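Local coordinates for Sn-glycerol-3-phosphate ABC transporter substrate-binding protein UspB (Mycobacterium tuberculosis, PDB 4MFI) that probably captures glycerophosphocholine outside the cell and delivers it, as the substrate-binding subunit, to an ABC transporter for uptake, at residues A[31-35]-A[92-96]; A[115-121]-A[143-148]; A[180-185]-A[247-251]; A[196-202]-A[250-255]. All blocks are in the same frame, centred on the assembly; numbering follows the deposited sequence.

Contact 1 (A[31-35]-A[92-96]); sequences SVKSG and TDVPD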
loop_
_atom_site.group_PDB
_atom_site.type_symbol
_atom_site.label_atom_id
_atom_site.label_comp_id
_atom_site.label_asym_id
_atom_site.label_seq_id
_atom_site.Cartn_x
_atom_site.Cartn_y
_atom_site.Cartn_z
ATOM N N SER A 31 11.702 30.493 13.767
ATOM C CA SER A 31 10.567 29.944 13.033
ATOM C C SER A 31 10.874 28.569 12.443
ATOM O O SER A 31 9.959 27.801 12.155
ATOM C CB SER A 31 10.114 30.903 11.928
ATOM O OG SER A 31 11.185 31.226 11.056
ATOM N N VAL A 32 12.154 28.253 12.257
ATOM C CA VAL A 32 12.512 26.931 11.742
ATOM C C VAL A 32 13.517 26.173 12.601
ATOM O O VAL A 32 14.228 26.752 13.433
ATOM C CB VAL A 32 13.033 26.966 10.278
ATOM C CG1 VAL A 32 12.016 27.615 9.352
ATOM C CG2 VAL A 32 14.376 27.668 10.194
ATOM N N LYS A 33 13.562 24.863 12.378
ATOM C CA LYS A 33 14.562 24.008 12.991
ATOM C C LYS A 33 15.886 24.244 12.284
ATOM O O LYS A 33 16.039 23.943 11.098
ATOM C CB LYS A 33 14.162 22.539 12.863
ATOM C CG LYS A 33 15.036 21.597 13.673
ATOM C CD LYS A 33 14.598 20.159 13.496
ATOM C CE LYS A 33 15.349 19.250 14.450
ATOM N NZ LYS A 33 14.988 17.821 14.252
ATOM N N SER A 34 16.843 24.789 13.019
ATOM C CA SER A 34 18.140 25.110 12.453
ATOM C C SER A 34 19.232 24.548 13.354
ATOM O O SER A 34 18.944 23.942 14.386
ATOM C CB SER A 34 18.282 26.623 12.314
ATOM O OG SER A 34 18.035 27.269 13.552
ATOM N N GLY A 35 20.486 24.734 12.970
ATOM C CA GLY A 35 21.576 24.268 13.806
ATOM C C GLY A 35 22.096 22.897 13.425
ATOM O O GLY A 35 21.668 22.308 12.427
ATOM N N THR A 92 9.454 23.973 16.951
ATOM C CA THR A 92 10.540 23.621 16.037
ATOM C C THR A 92 11.205 22.277 16.350
ATOM O O THR A 92 12.195 21.906 15.715
ATOM C CB THR A 92 11.609 24.736 15.959
ATOM O OG1 THR A 92 12.082 25.051 17.276
ATOM C CG2 THR A 92 11.020 25.987 15.326
ATOM N N ASP A 93 10.660 21.542 17.316
ATOM C CA ASP A 93 11.142 20.193 17.592
ATOM C C ASP A 93 10.453 19.186 16.671
ATOM O O ASP A 93 9.961 18.146 17.111
ATOM C CB ASP A 93 10.939 19.821 19.065
ATOM C CG ASP A 93 11.817 20.636 19.999
ATOM O OD1 ASP A 93 11.287 21.539 20.680
ATOM O OD2 ASP A 93 13.037 20.376 20.050
ATOM N N VAL A 94 10.412 19.521 15.386
ATOM C CA VAL A 94 9.894 18.625 14.363
ATOM C C VAL A 94 10.989 17.655 13.948
ATOM O O VAL A 94 12.175 17.924 14.155
ATOM C CB VAL A 94 9.396 19.410 13.124
ATOM C CG1 VAL A 94 8.149 20.223 13.467
ATOM C CG2 VAL A 94 10.497 20.299 12.571
ATOM N N PRO A 95 10.600 16.509 13.374
ATOM C CA PRO A 95 11.604 15.599 12.817
ATOM C C PRO A 95 12.254 16.212 11.584
ATOM O O PRO A 95 11.684 17.126 10.977
ATOM C CB PRO A 95 10.776 14.378 12.409
ATOM C CG PRO A 95 9.382 14.916 12.191
ATOM C CD PRO A 95 9.230 15.978 13.248
ATOM N N ASP A 96 13.432 15.722 11.219
ATOM C CA ASP A 96 14.019 16.056 9.925
ATOM C C ASP A 96 13.478 15.151 8.831
ATOM O O ASP A 96 13.333 15.568 7.673
ATOM C CB ASP A 96 15.539 15.929 9.982
ATOM C CG ASP A 96 16.159 16.950 10.897
ATOM O OD1 ASP A 96 16.448 18.073 10.430
ATOM O OD2 ASP A 96 16.338 16.636 12.093
#
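Lys33 of the N-terminal segment reaches across to Val94 and Asp96 in the loop that leads into strand 97-101, next to the parallel pairing of 39-43 with 97-101 in a periplasmic-binding-protein type alpha/beta domain. The lysine makes the polar bonds of the contact. Its CG stands opposite the backbone N (chi1 -171°) and the chain is fully extended beyond, so the methylenes run over Thr92 O, with CG 3.5 Å from that oxygen, and the ammonium lands among carbonyl and carboxylate oxygens. There NZ donates to Val94 O at 2.8 Å, close to the line of the carbonyl (163° at the oxygen). A salt bridge of 2.8 Å joins the same NZ to Asp96 OD2, which it meets from above the carboxylate plane, the two side chains crossing at about a right angle. Nearer the terminus, Thr92 CG2 rests against Val32 C at 3.7 Å.

Beyond the two segments, Lys33 NZ also pairs with Asp40, while Asp96 OD1 bridges to Arg319 and OD2 accepts from Asp40 N. With two carboxylates and a carbonyl around the ammonium, and lysine and arginine on Asp96, both partners are probably held in their charged forms.

Contact 2 (A[115-121]-A[143-148]); sequences TALDDLF and GRHYAV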
loop_
_atom_site.group_PDB
_atom_site.type_symbol
_atom_site.label_atom_id
_atom_site.label_comp_id
_atom_site.label_asym_id
_atom_site.label_seq_id
_atom_site.Cartn_x
_atom_site.Cartn_y
_atom_site.Cartn_z
ATOM N N THR A 115 7.961 19.678 2.646
ATOM C CA THR A 115 8.775 20.230 1.569
ATOM C C THR A 115 8.477 19.532 0.248
ATOM O O THR A 115 8.496 18.301 0.180
ATOM C CB THR A 115 10.273 20.034 1.881
ATOM O OG1 THR A 115 10.578 20.618 3.154
ATOM C CG2 THR A 115 11.148 20.674 0.810
ATOM N N ALA A 116 8.197 20.307 -0.798
ATOM C CA ALA A 116 8.164 19.764 -2.152
ATOM C C ALA A 116 9.605 19.447 -2.542
ATOM O O ALA A 116 10.483 20.312 -2.462
ATOM C CB ALA A 116 7.544 20.763 -3.124
ATOM N N LEU A 117 9.847 18.206 -2.956
ATOM C CA LEU A 117 11.206 17.663 -3.030
ATOM C C LEU A 117 11.924 17.814 -4.366
ATOM O O LEU A 117 13.121 17.540 -4.451
ATOM C CB LEU A 117 11.196 16.176 -2.663
ATOM C CG LEU A 117 10.723 15.842 -1.251
ATOM C CD1 LEU A 117 10.689 14.340 -1.028
ATOM C CD2 LEU A 117 11.621 16.518 -0.226
ATOM N N ASP A 118 11.216 18.239 -5.404
ATOM C CA ASP A 118 11.768 18.162 -6.758
ATOM C C ASP A 118 13.053 18.955 -6.987
ATOM O O ASP A 118 13.991 18.455 -7.618
ATOM C CB ASP A 118 10.703 18.560 -7.772
ATOM C CG ASP A 118 9.438 17.762 -7.596
ATOM O OD1 ASP A 118 8.658 18.101 -6.680
ATOM O OD2 ASP A 118 9.238 16.774 -8.341
ATOM N N ASP A 119 13.105 20.178 -6.472
ATOM C CA ASP A 119 14.312 20.983 -6.605
ATOM C C ASP A 119 15.475 20.316 -5.880
ATOM O O ASP A 119 16.580 20.227 -6.417
ATOM C CB ASP A 119 14.086 22.397 -6.067
ATOM C CG ASP A 119 13.261 23.252 -7.007
ATOM O OD1 ASP A 119 13.068 22.838 -8.170
ATOM O OD2 ASP A 119 12.815 24.343 -6.589
ATOM N N LEU A 120 15.218 19.834 -4.669
ATOM C CA LEU A 120 16.238 19.116 -3.904
ATOM C C LEU A 120 16.704 17.826 -4.589
ATOM O O LEU A 120 17.897 17.515 -4.564
ATOM C CB LEU A 120 15.764 18.842 -2.471
ATOM C CG LEU A 120 15.731 20.031 -1.512
ATOM C CD1 LEU A 120 14.883 19.726 -0.281
ATOM C CD2 LEU A 120 17.139 20.398 -1.090
ATOM N N PHE A 121 15.774 17.082 -5.195
ATOM C CA PHE A 121 16.132 15.899 -5.983
ATOM C C PHE A 121 17.227 16.256 -6.989
ATOM O O PHE A 121 18.230 15.550 -7.121
ATOM C CB PHE A 121 14.926 15.377 -6.781
ATOM C CG PHE A 121 13.903 14.609 -5.973
ATOM C CD1 PHE A 121 14.202 14.077 -4.725
ATOM C CD2 PHE A 121 12.636 14.390 -6.503
ATOM C CE1 PHE A 121 13.245 13.353 -4.014
ATOM C CE2 PHE A 121 11.682 13.665 -5.805
ATOM C CZ PHE A 121 11.985 13.150 -4.557
ATOM N N GLY A 143 2.285 18.002 -9.919
ATOM C CA GLY A 143 3.620 18.027 -10.492
ATOM C C GLY A 143 4.751 18.124 -9.486
ATOM O O GLY A 143 5.911 18.265 -9.871
ATOM N N ARG A 144 4.420 18.048 -8.199
ATOM C CA ARG A 144 5.425 18.116 -7.147
ATOM C C ARG A 144 5.379 16.868 -6.290
ATOM O O ARG A 144 4.300 16.324 -6.038
ATOM C CB ARG A 144 5.189 19.344 -6.271
ATOM C CG ARG A 144 5.155 20.633 -7.070
ATOM C CD ARG A 144 5.075 21.856 -6.185
ATOM N NE ARG A 144 5.136 23.074 -6.988
ATOM C CZ ARG A 144 4.079 23.663 -7.537
ATOM N NH1 ARG A 144 2.863 23.157 -7.360
ATOM N NH2 ARG A 144 4.236 24.768 -8.258
ATOM N N HIS A 145 6.548 16.418 -5.834
ATOM C CA HIS A 145 6.640 15.215 -5.003
ATOM C C HIS A 145 6.894 15.594 -3.555
ATOM O O HIS A 145 7.718 16.462 -3.278
ATOM C CB HIS A 145 7.762 14.290 -5.485
ATOM C CG HIS A 145 7.520 13.686 -6.832
ATOM N ND1 HIS A 145 7.789 14.355 -8.005
ATOM C CD2 HIS A 145 7.041 12.471 -7.193
ATOM C CE1 HIS A 145 7.484 13.581 -9.032
ATOM N NE2 HIS A 145 7.030 12.431 -8.566
ATOM N N TYR A 146 6.203 14.930 -2.634
ATOM C CA TYR A 146 6.285 15.277 -1.217
ATOM C C TYR A 146 6.860 14.192 -0.315
ATOM O O TYR A 146 6.989 14.397 0.885
ATOM C CB TYR A 146 4.915 15.731 -0.702
ATOM C CG TYR A 146 4.487 17.037 -1.314
ATOM C CD1 TYR A 146 4.847 18.250 -0.735
ATOM C CD2 TYR A 146 3.768 17.066 -2.508
ATOM C CE1 TYR A 146 4.473 19.453 -1.308
ATOM C CE2 TYR A 146 3.394 18.264 -3.088
ATOM C CZ TYR A 146 3.744 19.455 -2.483
ATOM O OH TYR A 146 3.369 20.653 -3.058
ATOM N N ALA A 147 7.202 13.043 -0.886
ATOM C CA ALA A 147 7.867 11.988 -0.134
ATOM C C ALA A 147 8.573 11.041 -1.087
ATOM O O ALA A 147 8.416 11.147 -2.303
ATOM C CB ALA A 147 6.865 11.221 0.738
ATOM N N VAL A 148 9.355 10.126 -0.520
ATOM C CA VAL A 148 10.071 9.096 -1.267
ATOM C C VAL A 148 9.611 7.741 -0.708
ATOM O O VAL A 148 9.534 7.574 0.506
ATOM C CB VAL A 148 11.601 9.274 -1.082
ATOM C CG1 VAL A 148 12.387 8.123 -1.706
ATOM C CG2 VAL A 148 12.063 10.611 -1.655
HETATM O O HOH W 1 8.556 16.240 2.076
#
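Asp118 and Leu117, in the turn into helix 118-124, are tied to His145 at the beginning of strand 144-160 by three straight hydrogen bonds, two of which end on the one carboxylate. With its CG anti to the carbonyl carbon (chi1 -53°), Asp118 takes His145 N on OD1 at 2.8 Å, using the syn lone pair, and His145 ND1 on OD2 at 2.8 Å, on the syn side but somewhat out of the carboxylate plane. Asp118 OD2 lies nearly in the imidazole plane, so the acid meets the ring at its edge, with the carboxylate and ring planes turned 48° apart. Gripped by backbone and ring of the same residue, the carboxylate has little freedom to rotate, and ND1 must carry a proton to donate. The third bond runs between backbones, from Leu117 N to His145 O at 2.8 Å. A water lies within hydrogen-bonding distance of both Thr115 O and Tyr146 O.

Here a helix is fastened to the long strand 144-160 of the mixed sheet in the alpha/beta fold of solute-binding proteins; Val148 pairs with Leu309 in that sheet.

Apolar contacts lie on either side of the Leu117-His145 backbone bond. Toward the interior, Val148 CG2 approaches the edge of the Phe121 ring, 3.8 Å from CE1, and Leu117 CD1 also reaches this methyl at 4.0 Å. His145 CB stands 4.0 Å from Phe121 CE2. On the other side, Ala116 CB touches Tyr146 CE1 at 3.8 Å; the tyrosine ring also packs on Trp105 and Ala109 of helix 104-110.

Contact 3 (A[180-185]-A[247-251]); sequences FDEWGP and GKGYA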
loop_
_atom_site.group_PDB
_atom_site.type_symbol
_atom_site.label_atom_id
_atom_site.label_comp_id
_atom_site.label_asym_id
_atom_site.label_seq_id
_atom_site.Cartn_x
_atom_site.Cartn_y
_atom_site.Cartn_z
ATOM N N PHE A 180 -12.320 -15.927 -12.374
ATOM C CA PHE A 180 -12.314 -16.384 -10.998
ATOM C C PHE A 180 -13.730 -16.644 -10.501
ATOM O O PHE A 180 -13.984 -17.622 -9.799
ATOM C CB PHE A 180 -11.617 -15.413 -10.052
ATOM C CG PHE A 180 -11.552 -15.947 -8.659
ATOM C CD1 PHE A 180 -10.815 -17.092 -8.403
ATOM C CD2 PHE A 180 -12.282 -15.372 -7.625
ATOM C CE1 PHE A 180 -10.777 -17.661 -7.137
ATOM C CE2 PHE A 180 -12.239 -15.926 -6.342
ATOM C CZ PHE A 180 -11.487 -17.077 -6.105
ATOM N N ASP A 181 -14.649 -15.762 -10.866
ATOM C CA ASP A 181 -16.037 -15.911 -10.453
ATOM C C ASP A 181 -16.650 -17.201 -11.010
ATOM O O ASP A 181 -17.493 -17.838 -10.362
ATOM C CB ASP A 181 -16.827 -14.678 -10.885
ATOM C CG ASP A 181 -18.274 -14.750 -10.479
ATOM O OD1 ASP A 181 -18.553 -14.563 -9.277
ATOM O OD2 ASP A 181 -19.128 -14.995 -11.362
ATOM N N GLU A 182 -16.204 -17.610 -12.191
ATOM C CA GLU A 182 -16.614 -18.889 -12.751
ATOM C C GLU A 182 -16.026 -20.057 -11.949
ATOM O O GLU A 182 -16.719 -21.046 -11.692
ATOM C CB GLU A 182 -16.203 -18.961 -14.226
ATOM C CG GLU A 182 -16.788 -20.119 -14.994
ATOM C CD GLU A 182 -18.289 -20.045 -15.111
ATOM O OE1 GLU A 182 -18.931 -21.116 -15.081
ATOM O OE2 GLU A 182 -18.828 -18.922 -15.235
ATOM N N TRP A 183 -14.764 -19.925 -11.528
ATOM C CA TRP A 183 -14.099 -20.947 -10.715
ATOM C C TRP A 183 -14.695 -21.095 -9.310
ATOM O O TRP A 183 -14.633 -22.173 -8.710
ATOM C CB TRP A 183 -12.624 -20.598 -10.528
ATOM C CG TRP A 183 -11.761 -20.684 -11.753
ATOM C CD1 TRP A 183 -12.118 -21.109 -13.005
ATOM C CD2 TRP A 183 -10.371 -20.363 -11.815
ATOM N NE1 TRP A 183 -11.028 -21.055 -13.848
ATOM C CE2 TRP A 183 -9.942 -20.604 -13.138
ATOM C CE3 TRP A 183 -9.443 -19.888 -10.880
ATOM C CZ2 TRP A 183 -8.620 -20.394 -13.547
ATOM C CZ3 TRP A 183 -8.132 -19.689 -11.283
ATOM C CH2 TRP A 183 -7.733 -19.933 -12.612
ATOM N N GLY A 184 -15.246 -20.005 -8.786
ATOM C CA GLY A 184 -15.641 -19.930 -7.386
ATOM C C GLY A 184 -16.495 -21.076 -6.875
ATOM O O GLY A 184 -16.148 -21.699 -5.872
ATOM N N PRO A 185 -17.626 -21.360 -7.550
ATOM C CA PRO A 185 -18.506 -22.426 -7.060
ATOM C C PRO A 185 -17.842 -23.801 -7.030
ATOM O O PRO A 185 -18.120 -24.580 -6.117
ATOM C CB PRO A 185 -19.665 -22.400 -8.061
ATOM C CG PRO A 185 -19.738 -20.937 -8.449
ATOM C CD PRO A 185 -18.290 -20.532 -8.574
ATOM N N GLY A 247 -25.106 -14.170 -3.590
ATOM C CA GLY A 247 -25.773 -14.906 -4.655
ATOM C C GLY A 247 -25.162 -16.249 -5.012
ATOM O O GLY A 247 -25.838 -17.278 -4.980
ATOM N N LYS A 248 -23.883 -16.243 -5.364
ATOM C CA LYS A 248 -23.171 -17.485 -5.636
ATOM C C LYS A 248 -22.637 -18.077 -4.331
ATOM O O LYS A 248 -22.718 -19.288 -4.092
ATOM C CB LYS A 248 -22.046 -17.222 -6.629
ATOM C CG LYS A 248 -22.531 -16.482 -7.876
ATOM C CD LYS A 248 -21.453 -16.356 -8.938
ATOM C CE LYS A 248 -21.083 -17.715 -9.526
ATOM N NZ LYS A 248 -20.401 -17.585 -10.857
ATOM N N GLY A 249 -22.096 -17.212 -3.484
ATOM C CA GLY A 249 -21.810 -17.575 -2.110
ATOM C C GLY A 249 -20.472 -18.228 -1.835
ATOM O O GLY A 249 -20.222 -18.656 -0.708
ATOM N N TYR A 250 -19.601 -18.286 -2.833
ATOM C CA TYR A 250 -18.311 -18.962 -2.672
ATOM C C TYR A 250 -17.315 -18.112 -1.882
ATOM O O TYR A 250 -16.235 -18.583 -1.530
ATOM C CB TYR A 250 -17.719 -19.343 -4.038
ATOM C CG TYR A 250 -17.475 -18.153 -4.935
ATOM C CD1 TYR A 250 -16.340 -17.359 -4.779
ATOM C CD2 TYR A 250 -18.371 -17.822 -5.946
ATOM C CE1 TYR A 250 -16.113 -16.251 -5.588
ATOM C CE2 TYR A 250 -18.150 -16.723 -6.771
ATOM C CZ TYR A 250 -17.012 -15.945 -6.586
ATOM O OH TYR A 250 -16.768 -14.848 -7.383
ATOM N N ALA A 251 -17.668 -16.858 -1.621
ATOM C CA ALA A 251 -16.783 -15.957 -0.890
ATOM C C ALA A 251 -17.377 -15.542 0.450
ATOM O O ALA A 251 -18.599 -15.610 0.665
ATOM C CB ALA A 251 -16.450 -14.710 -1.737
HETATM O O HOH W 2 -19.633 -20.424 -11.823
#
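Helix 177-191 and the loop before strand 251-254 come closest at Gly184 and Tyr250, whose CA atoms are 5.5 Å apart, and Pro185 kinks the helix at the same point because its N has no bond to the turn before. The contact joins a helix to the loop that feeds the two-stranded parallel sheet in the alpha/beta fold of this solute-binding protein.

Tyr250 lies on the helix. Its CG sits between the backbone N and the carbonyl carbon (chi1 60°), which lays the ring across the helix surface. Gly184 CA packs over one face in a CH-pi contact, 3.7 Å from the ring centroid; the glycine lets the backbone itself approach the ring. Pro185 CD adds an oblique contact, and Phe180 approaches from the other end with its ring nearly perpendicular to that of Tyr250. Phe180 in turn meets His198 and Phe157 edge-to-face.

Asp181 divides its oxygens between two partners. Tyr250 OH donates to OD1 at 2.6 Å, on the anti side of the carboxylate, and Lys248 NZ forms a salt bridge to OD2 at 2.9 Å from well above the carboxylate plane. The lysine's charge, helped by the tyrosine's hydrogen bond, probably favours the ionised aspartate. The lysine bends at chi3 (67°), bringing its CE alongside Pro185 CG at 3.7 Å and letting NZ also donate to the backbone Asp181 O. A water extends the chain of bonds, accepting from Lys248 NZ at 3.1 Å and donating to Glu182 O at 3.0 Å.

Contact 4 (A[196-202]-A[250-255]); sequences SAHGWAN and YAAVAN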
loop_
_atom_site.group_PDB
_atom_site.type_symbol
_atom_site.label_atom_id
_atom_site.label_comp_id
_atom_site.label_asym_id
_atom_site.label_seq_id
_atom_site.Cartn_x
_atom_site.Cartn_y
_atom_site.Cartn_z
ATOM N N SER A 196 -14.506 -21.493 2.694
ATOM C CA SER A 196 -14.888 -20.685 1.532
ATOM C C SER A 196 -13.848 -20.766 0.435
ATOM O O SER A 196 -12.660 -20.966 0.711
ATOM C CB SER A 196 -15.075 -19.216 1.929
ATOM O OG SER A 196 -16.186 -19.061 2.789
ATOM N N ALA A 197 -14.299 -20.592 -0.805
ATOM C CA ALA A 197 -13.399 -20.526 -1.957
ATOM C C ALA A 197 -12.514 -19.284 -1.904
ATOM O O ALA A 197 -11.378 -19.308 -2.388
ATOM C CB ALA A 197 -14.200 -20.530 -3.254
ATOM N N HIS A 198 -13.050 -18.193 -1.356
ATOM C CA HIS A 198 -12.362 -16.902 -1.379
ATOM C C HIS A 198 -12.744 -16.120 -0.144
ATOM O O HIS A 198 -13.901 -16.135 0.263
ATOM C CB HIS A 198 -12.756 -16.110 -2.641
ATOM C CG HIS A 198 -11.861 -14.944 -2.923
ATOM N ND1 HIS A 198 -10.559 -15.095 -3.347
ATOM C CD2 HIS A 198 -12.079 -13.606 -2.848
ATOM C CE1 HIS A 198 -10.011 -13.903 -3.523
ATOM N NE2 HIS A 198 -10.912 -12.982 -3.224
ATOM N N GLY A 199 -11.769 -15.448 0.459
ATOM C CA GLY A 199 -12.065 -14.509 1.530
ATOM C C GLY A 199 -11.737 -13.099 1.092
ATOM O O GLY A 199 -10.684 -12.852 0.506
ATOM N N TRP A 200 -12.658 -12.183 1.379
ATOM C CA TRP A 200 -12.441 -10.747 1.209
ATOM C C TRP A 200 -12.060 -10.154 2.550
ATOM O O TRP A 200 -12.620 -10.528 3.580
ATOM C CB TRP A 200 -13.727 -10.062 0.737
ATOM C CG TRP A 200 -14.158 -10.425 -0.655
ATOM C CD1 TRP A 200 -15.176 -11.269 -1.010
ATOM C CD2 TRP A 200 -13.595 -9.935 -1.880
ATOM N NE1 TRP A 200 -15.270 -11.343 -2.377
ATOM C CE2 TRP A 200 -14.320 -10.526 -2.938
ATOM C CE3 TRP A 200 -12.547 -9.060 -2.185
ATOM C CZ2 TRP A 200 -14.025 -10.278 -4.276
ATOM C CZ3 TRP A 200 -12.259 -8.808 -3.518
ATOM C CH2 TRP A 200 -12.990 -9.419 -4.547
ATOM N N ALA A 201 -11.138 -9.192 2.543
ATOM C CA ALA A 201 -10.767 -8.507 3.775
ATOM C C ALA A 201 -11.974 -7.813 4.403
ATOM O O ALA A 201 -12.937 -7.461 3.708
ATOM C CB ALA A 201 -9.687 -7.485 3.494
ATOM N N ASN A 202 -11.904 -7.591 5.714
ATOM C CA ASN A 202 -12.935 -6.826 6.413
ATOM C C ASN A 202 -12.668 -5.323 6.319
ATOM O O ASN A 202 -11.845 -4.887 5.508
ATOM C CB ASN A 202 -13.099 -7.295 7.866
ATOM C CG ASN A 202 -11.899 -6.964 8.744
ATOM O OD1 ASN A 202 -10.991 -6.217 8.359
ATOM N ND2 ASN A 202 -11.908 -7.506 9.953
ATOM N N TYR A 250 -19.601 -18.286 -2.833
ATOM C CA TYR A 250 -18.311 -18.962 -2.672
ATOM C C TYR A 250 -17.315 -18.112 -1.882
ATOM O O TYR A 250 -16.235 -18.583 -1.530
ATOM C CB TYR A 250 -17.719 -19.343 -4.038
ATOM C CG TYR A 250 -17.475 -18.153 -4.935
ATOM C CD1 TYR A 250 -16.340 -17.359 -4.779
ATOM C CD2 TYR A 250 -18.371 -17.822 -5.946
ATOM C CE1 TYR A 250 -16.113 -16.251 -5.588
ATOM C CE2 TYR A 250 -18.150 -16.723 -6.771
ATOM C CZ TYR A 250 -17.012 -15.945 -6.586
ATOM O OH TYR A 250 -16.768 -14.848 -7.383
ATOM N N ALA A 251 -17.668 -16.858 -1.621
ATOM C CA ALA A 251 -16.783 -15.957 -0.890
ATOM C C ALA A 251 -17.377 -15.542 0.450
ATOM O O ALA A 251 -18.599 -15.610 0.665
ATOM C CB ALA A 251 -16.450 -14.710 -1.737
ATOM N N ALA A 252 -16.498 -15.105 1.348
ATOM C CA ALA A 252 -16.881 -14.651 2.677
ATOM C C ALA A 252 -16.032 -13.457 3.082
ATOM O O ALA A 252 -14.929 -13.272 2.574
ATOM C CB ALA A 252 -16.687 -15.778 3.675
ATOM N N VAL A 253 -16.537 -12.659 4.017
ATOM C CA VAL A 253 -15.724 -11.617 4.631
ATOM C C VAL A 253 -14.911 -12.259 5.747
ATOM O O VAL A 253 -15.463 -12.918 6.632
ATOM C CB VAL A 253 -16.601 -10.505 5.209
ATOM C CG1 VAL A 253 -15.750 -9.450 5.892
ATOM C CG2 VAL A 253 -17.424 -9.868 4.104
ATOM N N ALA A 254 -13.598 -12.067 5.695
ATOM C CA ALA A 254 -12.683 -12.704 6.640
ATOM C C ALA A 254 -12.208 -11.680 7.648
ATOM O O ALA A 254 -11.894 -10.555 7.277
ATOM C CB ALA A 254 -11.490 -13.285 5.896
ATOM N N ASN A 255 -12.132 -12.058 8.917
ATOM C CA ASN A 255 -11.595 -11.137 9.911
ATOM C C ASN A 255 -10.077 -11.023 9.806
ATOM O O ASN A 255 -9.548 -9.960 9.473
ATOM C CB ASN A 255 -12.004 -11.542 11.325
ATOM C CG ASN A 255 -11.378 -10.655 12.391
ATOM O OD1 ASN A 255 -11.018 -9.504 12.130
ATOM N ND2 ASN A 255 -11.239 -11.191 13.599
HETATM O O HOH W 3 -9.466 -9.008 6.938
#
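Trp200 N to Ala252 O and Ala254 N to Trp200 O, each 2.8 Å, are the straightest links between 198-201 and 251-254, the two strands of a small parallel sheet. Ala252 N to His198 O follows at 3.0 Å. In the alternation expected of parallel strands, His198 and Trp200 each bond to the neighbouring segment through backbone N and O. At the start of the pair, Tyr250 O accepts from His198 N at 3.2 Å and, weakly, from Ala197 N. At the far end a water accepts from Asn202 N and donates to Asn255 O.

Side chains of His198, Trp200, Ala251 and Val253 share one face. The indole is set by chi1 -68° with CG beside the backbone N, and Ala251 CB fits obliquely against it, 3.7 Å from CD1. His198 CD2 lies over the indole toward its rim. Both rings are tethered elsewhere, His198 ND1 to Ser268 and Trp200 NE1 to Ser244, with Tyr241 edge-to-face on the indole. The opposite face carries Ala201, Ala252 and Ala254; Gly199, the bridge partner of Ala252, adds no side chain. Ser196 OG sits 3.4 Å from Ala252 CB, and toward the end of the pair Val253 CG1 packs 3.9 Å from Asn202 CB.

From the N terminus, contact 1 closes first, bringing the start of the chain back onto the loop after helix 78-88, around strand 39-43. Contact 2 follows in series, a shorter loop of 21 intervening residues that fastens helix 118-124 to strand 144-160; its centre is 19 Å from that of contact 1, on the same side of the chain's centre. The chain then passes to the opposite side. Contacts 3 and 4 start on successive segments, 180-185 and 196-202, and end on overlapping ones that share Tyr250 and Ala251. They touch through Gly184 with Ala197 and Phe180 with His198, joining helix 177-191 to the small parallel sheet.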